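Local coordinates for ribosome inactivating type 1 protein (Iris hollandica, PDB 3MVG), which is a type 1 ribosome-inactivating protein, a plant protein of a single chain without a lectin partner, from a family that acts on ribosomes, at residues D56-I62 with I133-H137; R119-G125 with I153-L158; T11-S17 with V172-D178. Where two conformers were deposited one is given. Numbering follows the deposited sequence.

Contact 1 sets a hairpin of the mixed sheet on helix 126-138. Contact 2 packs the lead-in to that same helix against helix 146-164, which contacts 1 and 3 touch at Leu155 and Leu158. Contacts 1 and 2 meet with Leu136 CD1 3.7 Å from Leu155 CD1. Contact 3 joins the start of helix 13-27 to helix 166-173 and strand 176-177. It touches contact 2 at Tyr16 OH and Leu158 O, 2.7 Å apart, a probable hydrogen bond. Contacts 1 and 3 do not touch; their centres are about 19 Å apart. Glycerol, probably from the crystallisation liquor, lies about 5 Å from the Arg119 side chain and about 3 Å from that of Thr12.

Contact 1 (D56-I62 with I133-H137); sequences DWGNRPI and ITTLH. Unlike the reference sequence in segment 133-137: Thr134 (reference Ser).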
loop_
_atom_site.group_PDB
_atom_site.type_symbol
_atom_site.label_atom_id
_atom_site.label_comp_id
_atom_site.label_asym_id
_atom_site.label_seq_id
_atom_site.Cartn_x
_atom_site.Cartn_y
_atom_site.Cartn_z
ATOM N N ASP A 56 -19.124 10.451 11.013
ATOM C CA ASP A 56 -18.468 11.705 10.644
ATOM C C ASP A 56 -17.741 12.350 11.830
ATOM O O ASP A 56 -17.609 11.720 12.875
ATOM C CB ASP A 56 -19.457 12.660 9.959
ATOM C CG ASP A 56 -20.474 13.279 10.912
ATOM O OD1 ASP A 56 -20.354 13.124 12.152
ATOM O OD2 ASP A 56 -21.408 13.927 10.397
ATOM N N TRP A 57 -17.253 13.579 11.664
ATOM C CA TRP A 57 -16.466 14.216 12.729
ATOM C C TRP A 57 -17.249 14.382 14.030
ATOM O O TRP A 57 -16.654 14.389 15.105
ATOM C CB TRP A 57 -15.882 15.568 12.306
ATOM C CG TRP A 57 -14.881 15.521 11.180
ATOM C CD1 TRP A 57 -15.011 16.106 9.954
ATOM C CD2 TRP A 57 -13.599 14.870 11.175
ATOM N NE1 TRP A 57 -13.899 15.870 9.189
ATOM C CE2 TRP A 57 -13.019 15.106 9.907
ATOM C CE3 TRP A 57 -12.884 14.121 12.116
ATOM C CZ2 TRP A 57 -11.764 14.605 9.551
ATOM C CZ3 TRP A 57 -11.634 13.619 11.760
ATOM C CH2 TRP A 57 -11.089 13.869 10.488
ATOM N N GLY A 58 -18.569 14.509 13.931
ATOM C CA GLY A 58 -19.426 14.621 15.114
ATOM C C GLY A 58 -20.046 13.306 15.554
ATOM O O GLY A 58 -20.999 13.292 16.332
ATOM N N ASN A 59 -19.496 12.192 15.070
ATOM C CA ASN A 59 -20.066 10.863 15.299
ATOM C C ASN A 59 -21.518 10.683 14.885
ATOM O O ASN A 59 -22.244 9.878 15.467
ATOM C CB ASN A 59 -19.841 10.382 16.736
ATOM C CG ASN A 59 -18.441 9.892 16.957
ATOM O OD1 ASN A 59 -17.790 9.384 16.033
ATOM N ND2 ASN A 59 -17.954 10.040 18.177
ATOM N N ARG A 60 -21.935 11.433 13.868
ATOM C CA ARG A 60 -23.218 11.186 13.227
ATOM C C ARG A 60 -23.015 10.072 12.211
ATOM O O ARG A 60 -22.164 10.196 11.326
ATOM C CB ARG A 60 -23.733 12.446 12.540
ATOM C CG ARG A 60 -24.053 13.585 13.499
ATOM C CD ARG A 60 -24.194 14.901 12.757
ATOM N NE ARG A 60 -22.910 15.357 12.236
ATOM C CZ ARG A 60 -22.133 16.248 12.843
ATOM N NH1 ARG A 60 -22.508 16.791 13.993
ATOM N NH2 ARG A 60 -20.982 16.598 12.297
ATOM N N PRO A 61 -23.777 8.972 12.343
ATOM C CA PRO A 61 -23.552 7.831 11.470
ATOM C C PRO A 61 -24.480 7.734 10.270
ATOM O O PRO A 61 -25.592 8.264 10.277
ATOM C CB PRO A 61 -23.838 6.653 12.392
ATOM C CG PRO A 61 -24.960 7.158 13.274
ATOM C CD PRO A 61 -24.748 8.657 13.416
ATOM N N ILE A 62 -23.992 7.082 9.215
ATOM C CA ILE A 62 -24.837 6.512 8.154
ATOM C C ILE A 62 -24.356 5.086 7.922
ATOM O O ILE A 62 -23.166 4.810 8.109
ATOM C CB ILE A 62 -24.828 7.333 6.822
ATOM C CG1 ILE A 62 -23.462 7.299 6.127
ATOM C CG2 ILE A 62 -25.294 8.750 7.065
ATOM C CD1 ILE A 62 -23.346 6.230 5.070
ATOM N N ILE A 133 -20.261 11.488 4.568
ATOM C CA ILE A 133 -21.103 10.940 5.627
ATOM C C ILE A 133 -22.096 11.982 6.132
ATOM O O ILE A 133 -23.290 11.706 6.242
ATOM C CB ILE A 133 -20.273 10.413 6.812
ATOM C CG1 ILE A 133 -19.367 9.257 6.378
ATOM C CG2 ILE A 133 -21.188 9.992 7.967
ATOM C CD1 ILE A 133 -18.217 9.022 7.367
ATOM N N THR A 134 -21.603 13.183 6.432
ATOM C CA THR A 134 -22.469 14.257 6.941
ATOM C C THR A 134 -23.566 14.592 5.939
ATOM O O THR A 134 -24.727 14.797 6.317
ATOM C CB THR A 134 -21.663 15.525 7.254
ATOM O OG1 THR A 134 -20.705 15.242 8.271
ATOM C CG2 THR A 134 -22.557 16.626 7.760
ATOM N N THR A 135 -23.195 14.649 4.663
ATOM C CA THR A 135 -24.135 15.004 3.606
ATOM C C THR A 135 -25.262 13.983 3.520
ATOM O O THR A 135 -26.441 14.353 3.500
ATOM C CB THR A 135 -23.417 15.155 2.259
ATOM O OG1 THR A 135 -22.438 16.196 2.369
ATOM C CG2 THR A 135 -24.394 15.529 1.155
ATOM N N LEU A 136 -24.921 12.698 3.516
ATOM C CA LEU A 136 -25.938 11.668 3.499
ATOM C C LEU A 136 -26.727 11.653 4.799
ATOM O O LEU A 136 -27.937 11.420 4.792
ATOM C CB LEU A 136 -25.326 10.296 3.228
ATOM C CG LEU A 136 -24.709 10.105 1.834
ATOM C CD1 LEU A 136 -24.375 8.640 1.624
ATOM C CD2 LEU A 136 -25.633 10.599 0.708
ATOM N N HIS A 137 -26.063 11.931 5.922
ATOM C CA HIS A 137 -26.764 11.970 7.206
ATOM C C HIS A 137 -27.904 12.986 7.189
ATOM O O HIS A 137 -28.993 12.710 7.697
ATOM C CB HIS A 137 -25.805 12.290 8.352
ATOM C CG HIS A 137 -26.447 12.203 9.699
ATOM N ND1 HIS A 137 -27.035 13.289 10.312
ATOM C CD2 HIS A 137 -26.631 11.152 10.532
ATOM C CE1 HIS A 137 -27.531 12.913 11.478
ATOM N NE2 HIS A 137 -27.300 11.623 11.636
HETATM O O HOH W 1 -18.163 15.592 9.221
#
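Asp56 is the polar centre of this contact. Its p rotamer (chi1 73°) turns the carboxylate back over its own turn and toward helix 126-138. OD2 accepts a hydrogen bond from Thr134 OG1 at 2.6 Å and forms a salt bridge with Arg60 NE at 2.8 Å. OD1 accepts from Arg60 N at 2.9 Å and, weakly, from Gly58 N at 2.9 Å. Thr134 is in the m rotamer, and its OG1 also accepts from water 1, which in turn accepts from Trp57 N.

Arg60 folds back through an m, t, m chain to reach Asp56. Its CB, placed by the backbone, lies over the face of the His137 ring, 3.7 Å from its centroid, a CH-pi contact. The His137 t rotamer swings that ring beside the strand, with CD2 3.1 Å from Pro61 O. Ile62 is p at chi1 (67°), with chi2 between wells at 95°, and points toward the helix. Its CG2 lies 4.1 Å from Leu136 CB and its CG1 4.0 Å from Ile133 CG2.

Asp56 to Asn59 form a type I turn. Asn59 N bonds to Asp56 O at 2.9 Å, and Asp56 N to Arg60 O at 3.1 Å. Asn59 itself has left-handed helical angles. The arrangement fits a beta-hairpin with a type I turn and G1 bulge, joining strands 49-55 and 61-67 and packed on a helix.

Contact 2 (R119-G125 with I153-L158); sequences RENIDLG and IVLIQL
Leu124, Gln157 and Arg119 have the largest buried areas in this contact. Segment 153-158 is regular helix, with Leu158 N bonded to Val154 O at 3.0 Å. Segment 119-125 starts with a 3-10 turn at 119-120, where Ile122 N bonds to Arg119 O at 3.2 Å. It then runs extended from Ile122 to Leu124 and ends at Gly125, the N-cap of the next helix. In register, Arg119 CA is 7.0 Å from Ile153 CA, and Leu124 CA 6.5 Å from Val154 CA.

Leu124 (m, t) leaves its backbone sideways, but its end reaches the helix. CD2 is 4.2 Å from Val154 CG1 and 3.7 Å from Gln157 NE2. Its CB lies 4.3 Å from Leu158 CD2.

Gln157 (m, t) points toward the loop. NE2 donates to Ile153 O at 3.2 Å and to water 2 at 2.8 Å. That water donates to Arg119 O (2.7 Å) and Ile122 O (2.9 Å), so it bridges loop and helix, which share no direct hydrogen bond. Gln157 OE1 instead accepts from Gln198.

Arg119 (p, t, t) rests its CB on Ile153 CG2 at 3.6 Å and its CD near Gln157 OE1 at 3.7 Å. Its guanidinium goes to Gln198 and Gln112, with a cation-pi contact to Tyr108. Ile122 (m, t) packs beside them on the helix, CD1 3.9 Å from Ile153 CG2 and CG2 3.6 Å from Val154 CG2.

This is buried loop-on-helix packing in the helical core. Helix 108-115 flanks Ile153 and Gln157, helix 126-138 meets Leu158 at Leu129, and helix 192-199 lies against Arg119.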
loop_
_atom_site.group_PDB
_atom_site.type_symbol
_atom_site.label_atom_id
_atom_site.label_comp_id
_atom_site.label_asym_id
_atom_site.label_seq_id
_atom_site.Cartn_x
_atom_site.Cartn_y
_atom_site.Cartn_z
ATOM N N ARG A 119 -15.677 11.771 -11.434
ATOM C CA ARG A 119 -14.923 11.506 -10.211
ATOM C C ARG A 119 -13.436 11.879 -10.296
ATOM O O ARG A 119 -12.780 12.024 -9.264
ATOM C CB ARG A 119 -15.148 10.083 -9.708
ATOM C CG ARG A 119 -14.525 8.977 -10.523
ATOM C CD ARG A 119 -15.208 7.687 -10.139
ATOM N NE ARG A 119 -14.660 6.482 -10.752
ATOM C CZ ARG A 119 -14.947 6.053 -11.978
ATOM N NH1 ARG A 119 -14.419 4.918 -12.407
ATOM N NH2 ARG A 119 -15.735 6.755 -12.781
ATOM N N GLU A 120 -12.923 12.096 -11.508
ATOM C CA GLU A 120 -11.579 12.658 -11.679
ATOM C C GLU A 120 -11.458 14.035 -11.031
ATOM O O GLU A 120 -10.352 14.495 -10.755
ATOM C CB GLU A 120 -11.195 12.761 -13.162
ATOM C CG GLU A 120 -10.784 11.455 -13.808
ATOM C CD GLU A 120 -10.498 11.578 -15.296
ATOM O OE1 GLU A 120 -9.775 12.514 -15.702
ATOM O OE2 GLU A 120 -10.985 10.717 -16.058
ATOM N N ASN A 121 -12.598 14.683 -10.796
ATOM C CA ASN A 121 -12.630 16.037 -10.239
ATOM C C ASN A 121 -13.160 16.122 -8.804
ATOM O O ASN A 121 -13.504 17.201 -8.319
ATOM C CB ASN A 121 -13.418 16.966 -11.177
ATOM C CG ASN A 121 -12.864 16.965 -12.592
ATOM O OD1 ASN A 121 -11.653 17.032 -12.799
ATOM N ND2 ASN A 121 -13.751 16.873 -13.573
ATOM N N ILE A 122 -13.198 14.976 -8.125
ATOM C CA ILE A 122 -13.726 14.882 -6.762
ATOM C C ILE A 122 -12.626 14.431 -5.805
ATOM O O ILE A 122 -12.071 13.341 -5.953
ATOM C CB ILE A 122 -14.942 13.926 -6.700
ATOM C CG1 ILE A 122 -16.112 14.521 -7.501
ATOM C CG2 ILE A 122 -15.332 13.624 -5.242
ATOM C CD1 ILE A 122 -17.294 13.578 -7.702
ATOM N N ASP A 123 -12.304 15.287 -4.835
ATOM C CA ASP A 123 -11.268 14.989 -3.830
ATOM C C ASP A 123 -11.618 13.749 -3.020
ATOM O O ASP A 123 -12.768 13.571 -2.616
ATOM C CB ASP A 123 -11.094 16.150 -2.838
ATOM C CG ASP A 123 -10.362 17.344 -3.421
ATOM O OD1 ASP A 123 -9.744 17.236 -4.489
ATOM O OD2 ASP A 123 -10.398 18.408 -2.768
ATOM N N LEU A 124 -10.612 12.912 -2.793
ATOM C CA LEU A 124 -10.717 11.755 -1.917
ATOM C C LEU A 124 -9.717 11.865 -0.781
ATOM O O LEU A 124 -8.555 12.232 -0.985
ATOM C CB LEU A 124 -10.454 10.471 -2.704
ATOM C CG LEU A 124 -11.410 10.168 -3.861
ATOM C CD1 LEU A 124 -10.976 8.897 -4.557
ATOM C CD2 LEU A 124 -12.863 10.038 -3.390
ATOM N N GLY A 125 -10.169 11.516 0.413
ATOM C CA GLY A 125 -9.353 11.581 1.623
ATOM C C GLY A 125 -10.288 11.499 2.806
ATOM O O GLY A 125 -11.501 11.329 2.629
ATOM N N ILE A 153 -20.240 8.689 -4.643
ATOM C CA ILE A 153 -19.002 8.533 -5.410
ATOM C C ILE A 153 -17.802 8.459 -4.463
ATOM O O ILE A 153 -16.915 7.615 -4.629
ATOM C CB ILE A 153 -18.831 9.681 -6.432
ATOM C CG1 ILE A 153 -19.832 9.498 -7.575
ATOM C CG2 ILE A 153 -17.409 9.725 -6.977
ATOM C CD1 ILE A 153 -19.963 10.703 -8.497
ATOM N N VAL A 154 -17.770 9.356 -3.477
ATOM C CA VAL A 154 -16.693 9.385 -2.486
ATOM C C VAL A 154 -16.693 8.094 -1.657
ATOM O O VAL A 154 -15.665 7.423 -1.527
ATOM C CB VAL A 154 -16.806 10.630 -1.567
ATOM C CG1 VAL A 154 -15.795 10.572 -0.425
ATOM C CG2 VAL A 154 -16.604 11.912 -2.376
ATOM N N LEU A 155 -17.851 7.734 -1.115
ATOM C CA LEU A 155 -17.937 6.579 -0.208
ATOM C C LEU A 155 -17.702 5.246 -0.907
ATOM O O LEU A 155 -17.017 4.386 -0.368
ATOM C CB LEU A 155 -19.266 6.575 0.542
ATOM C CG LEU A 155 -19.442 7.783 1.465
ATOM C CD1 LEU A 155 -20.811 7.775 2.119
ATOM C CD2 LEU A 155 -18.331 7.905 2.512
ATOM N N ILE A 156 -18.257 5.082 -2.106
ATOM C CA ILE A 156 -18.022 3.874 -2.883
ATOM C C ILE A 156 -16.528 3.685 -3.140
ATOM O O ILE A 156 -15.992 2.585 -2.966
ATOM C CB ILE A 156 -18.839 3.873 -4.190
ATOM C CG1 ILE A 156 -20.324 3.667 -3.865
ATOM C CG2 ILE A 156 -18.318 2.796 -5.149
ATOM C CD1 ILE A 156 -21.281 4.028 -4.993
ATOM N N GLN A 157 -15.841 4.746 -3.525
ATOM C CA GLN A 157 -14.417 4.617 -3.784
ATOM C C GLN A 157 -13.603 4.326 -2.533
ATOM O O GLN A 157 -12.661 3.545 -2.585
ATOM C CB GLN A 157 -13.880 5.829 -4.522
ATOM C CG GLN A 157 -14.388 5.930 -5.940
ATOM C CD GLN A 157 -13.795 7.106 -6.650
ATOM O OE1 GLN A 157 -12.850 6.969 -7.432
ATOM N NE2 GLN A 157 -14.317 8.286 -6.358
ATOM N N LEU A 158 -13.970 4.932 -1.407
ATOM C CA LEU A 158 -13.192 4.787 -0.176
ATOM C C LEU A 158 -13.565 3.569 0.657
ATOM O O LEU A 158 -12.874 3.263 1.640
ATOM C CB LEU A 158 -13.242 6.072 0.657
ATOM C CG LEU A 158 -12.615 7.282 -0.038
ATOM C CD1 LEU A 158 -12.821 8.527 0.803
ATOM C CD2 LEU A 158 -11.138 7.049 -0.273
HETATM O O HOH W 2 -13.237 10.871 -6.842
#

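Contact 3 (T11-S17 with V172-D178); sequences TTRRSYS and VTNNIID
A capping box opens helix 13-27. Thr12 is the N-cap: Ser15 N donates to Thr12 OG1 and Thr12 N to Ser15 OG, both at 3.0 Å. Asp178 (p) brings OD2 2.8 Å from Arg13 N, a hydrogen bond, and water 4 links OD2 to Arg14 N. Arg13 CA lies 5.1 Å from Thr173 CA, and Thr12 CA 5.6 Å from Asp178 CA. Arg13 (m, t, chi3 -145°) runs along 173-178 with Ile176 O over one face of its guanidinium, 3.0 Å from CZ. Its NE makes a long salt bridge to Asp178 OD1 at 3.4 Å, and water 3 joins NH1 to Asn174 O. In the fold, the contact joins the N-terminal end of helix 13-27 to helix 166-173 and, past a type I turn from Thr173 to Ile176, strand 176-177. One turn further along helix 13-27, Tyr16 (chi1 t) makes a CH-pi contact with Val172 CG1, 4.0 Å from its ring centroid. Tyr16 CB is 4.0 Å from Ile176 CD1, and Tyr16 OH bonds to Leu158 O.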
loop_
_atom_site.group_PDB
_atom_site.type_symbol
_atom_site.label_atom_id
_atom_site.label_comp_id
_atom_site.label_asym_id
_atom_site.label_seq_id
_atom_site.Cartn_x
_atom_site.Cartn_y
_atom_site.Cartn_z
ATOM N N THR A 11 -8.530 9.011 12.979
ATOM C CA THR A 11 -8.064 8.101 11.925
ATOM C C THR A 11 -6.553 8.133 11.747
ATOM O O THR A 11 -5.937 9.198 11.629
ATOM C CB THR A 11 -8.743 8.400 10.574
ATOM O OG1 THR A 11 -10.132 8.069 10.670
ATOM C CG2 THR A 11 -8.139 7.570 9.439
ATOM N N THR A 12 -5.980 6.937 11.701
ATOM C CA THR A 12 -4.578 6.739 11.372
ATOM C C THR A 12 -4.502 5.810 10.151
ATOM O O THR A 12 -5.522 5.232 9.740
ATOM C CB THR A 12 -3.835 6.075 12.546
ATOM O OG1 THR A 12 -4.430 4.799 12.803
ATOM C CG2 THR A 12 -3.893 6.940 13.815
ATOM N N ARG A 13 -3.312 5.665 9.574
ATOM C CA ARG A 13 -3.118 4.714 8.479
ATOM C C ARG A 13 -3.561 3.325 8.935
ATOM O O ARG A 13 -4.283 2.621 8.219
ATOM C CB ARG A 13 -1.658 4.690 8.021
ATOM C CG ARG A 13 -1.117 6.036 7.564
ATOM C CD ARG A 13 0.353 5.929 7.140
ATOM N NE ARG A 13 1.126 7.125 7.477
ATOM C CZ ARG A 13 1.708 7.929 6.591
ATOM N NH1 ARG A 13 1.621 7.675 5.292
ATOM N NH2 ARG A 13 2.386 8.992 7.000
ATOM N N ARG A 14 -3.148 2.957 10.146
ATOM C CA ARG A 14 -3.440 1.655 10.725
ATOM C C ARG A 14 -4.935 1.431 10.939
ATOM O O ARG A 14 -5.449 0.365 10.609
ATOM C CB ARG A 14 -2.677 1.526 12.048
ATOM C CG ARG A 14 -2.466 0.114 12.564
ATOM C CD ARG A 14 -1.509 0.206 13.758
ATOM N NE ARG A 14 -1.020 -1.082 14.244
ATOM C CZ ARG A 14 -1.493 -1.715 15.314
ATOM N NH1 ARG A 14 -0.970 -2.879 15.673
ATOM N NH2 ARG A 14 -2.488 -1.192 16.026
ATOM N N SER A 15 -5.647 2.425 11.471
ATOM C CA SER A 15 -7.077 2.250 11.733
ATOM C C SER A 15 -7.890 2.119 10.442
ATOM O O SER A 15 -8.834 1.328 10.382
ATOM C CB SER A 15 -7.660 3.335 12.648
ATOM O OG SER A 15 -7.768 4.600 12.007
ATOM N N TYR A 16 -7.510 2.871 9.416
ATOM C CA TYR A 16 -8.195 2.776 8.132
ATOM C C TYR A 16 -7.921 1.409 7.497
ATOM O O TYR A 16 -8.838 0.731 7.032
ATOM C CB TYR A 16 -7.777 3.927 7.217
ATOM C CG TYR A 16 -8.461 3.876 5.873
ATOM C CD1 TYR A 16 -9.821 4.148 5.747
ATOM C CD2 TYR A 16 -7.750 3.534 4.732
ATOM C CE1 TYR A 16 -10.453 4.085 4.499
ATOM C CE2 TYR A 16 -8.365 3.471 3.487
ATOM C CZ TYR A 16 -9.709 3.752 3.382
ATOM O OH TYR A 16 -10.293 3.679 2.131
ATOM N N SER A 17 -6.665 0.984 7.501
ATOM C CA SER A 17 -6.319 -0.321 6.945
ATOM C C SER A 17 -6.944 -1.474 7.729
ATOM O O SER A 17 -7.372 -2.467 7.127
ATOM C CB SER A 17 -4.813 -0.471 6.874
ATOM O OG SER A 17 -4.298 0.396 5.894
ATOM N N VAL A 172 -4.829 6.232 -0.339
ATOM C CA VAL A 172 -5.477 6.804 0.837
ATOM C C VAL A 172 -4.513 6.836 2.021
ATOM O O VAL A 172 -4.323 7.880 2.651
ATOM C CB VAL A 172 -6.777 6.034 1.203
ATOM C CG1 VAL A 172 -7.460 6.671 2.402
ATOM C CG2 VAL A 172 -7.728 6.016 0.022
ATOM N N THR A 173 -3.876 5.715 2.334
ATOM C CA THR A 173 -3.006 5.703 3.509
ATOM C C THR A 173 -1.765 6.575 3.322
ATOM O O THR A 173 -1.278 7.143 4.298
ATOM C CB THR A 173 -2.645 4.283 3.966
ATOM O OG1 THR A 173 -1.977 3.613 2.907
ATOM C CG2 THR A 173 -3.904 3.501 4.338
ATOM N N ASN A 174 -1.297 6.745 2.089
ATOM C CA ASN A 174 -0.186 7.671 1.820
ATOM C C ASN A 174 -0.528 9.130 2.129
ATOM O O ASN A 174 0.351 9.994 2.185
ATOM C CB ASN A 174 0.227 7.592 0.358
ATOM C CG ASN A 174 0.963 6.304 0.005
ATOM O OD1 ASN A 174 1.318 5.509 0.870
ATOM N ND2 ASN A 174 1.166 6.092 -1.287
ATOM N N ASN A 175 -1.814 9.402 2.296
ATOM C CA ASN A 175 -2.279 10.750 2.566
ATOM C C ASN A 175 -2.857 10.939 3.958
ATOM O O ASN A 175 -3.401 11.998 4.259
ATOM C CB ASN A 175 -3.227 11.181 1.457
ATOM C CG ASN A 175 -2.478 11.556 0.217
ATOM O OD1 ASN A 175 -1.695 12.509 0.234
ATOM N ND2 ASN A 175 -2.653 10.790 -0.858
ATOM N N ILE A 176 -2.726 9.924 4.804
ATOM C CA ILE A 176 -3.028 10.069 6.220
ATOM C C ILE A 176 -1.698 10.303 6.921
ATOM O O ILE A 176 -0.890 9.389 7.066
ATOM C CB ILE A 176 -3.750 8.825 6.785
ATOM C CG1 ILE A 176 -5.103 8.623 6.081
ATOM C CG2 ILE A 176 -3.905 8.942 8.307
ATOM C CD1 ILE A 176 -5.736 7.260 6.328
ATOM N N ILE A 177 -1.476 11.546 7.326
ATOM C CA ILE A 177 -0.173 11.971 7.817
ATOM C C ILE A 177 -0.234 11.888 9.331
ATOM O O ILE A 177 -0.464 12.891 10.022
ATOM C CB ILE A 177 0.155 13.398 7.342
ATOM C CG1 ILE A 177 -0.182 13.586 5.852
ATOM C CG2 ILE A 177 1.611 13.746 7.648
ATOM C CD1 ILE A 177 0.512 12.631 4.864
ATOM N N ASP A 178 -0.058 10.680 9.853
ATOM C CA ASP A 178 -0.331 10.429 11.257
ATOM C C ASP A 178 0.906 10.463 12.144
ATOM O O ASP A 178 0.822 10.144 13.322
ATOM C CB ASP A 178 -1.146 9.135 11.451
ATOM C CG ASP A 178 -0.416 7.890 10.976
ATOM O OD1 ASP A 178 0.817 7.926 10.752
ATOM O OD2 ASP A 178 -1.103 6.859 10.824
HETATM O O HOH W 3 2.741 9.293 3.185
HETATM O O HOH W 4 -0.775 4.318 11.484
#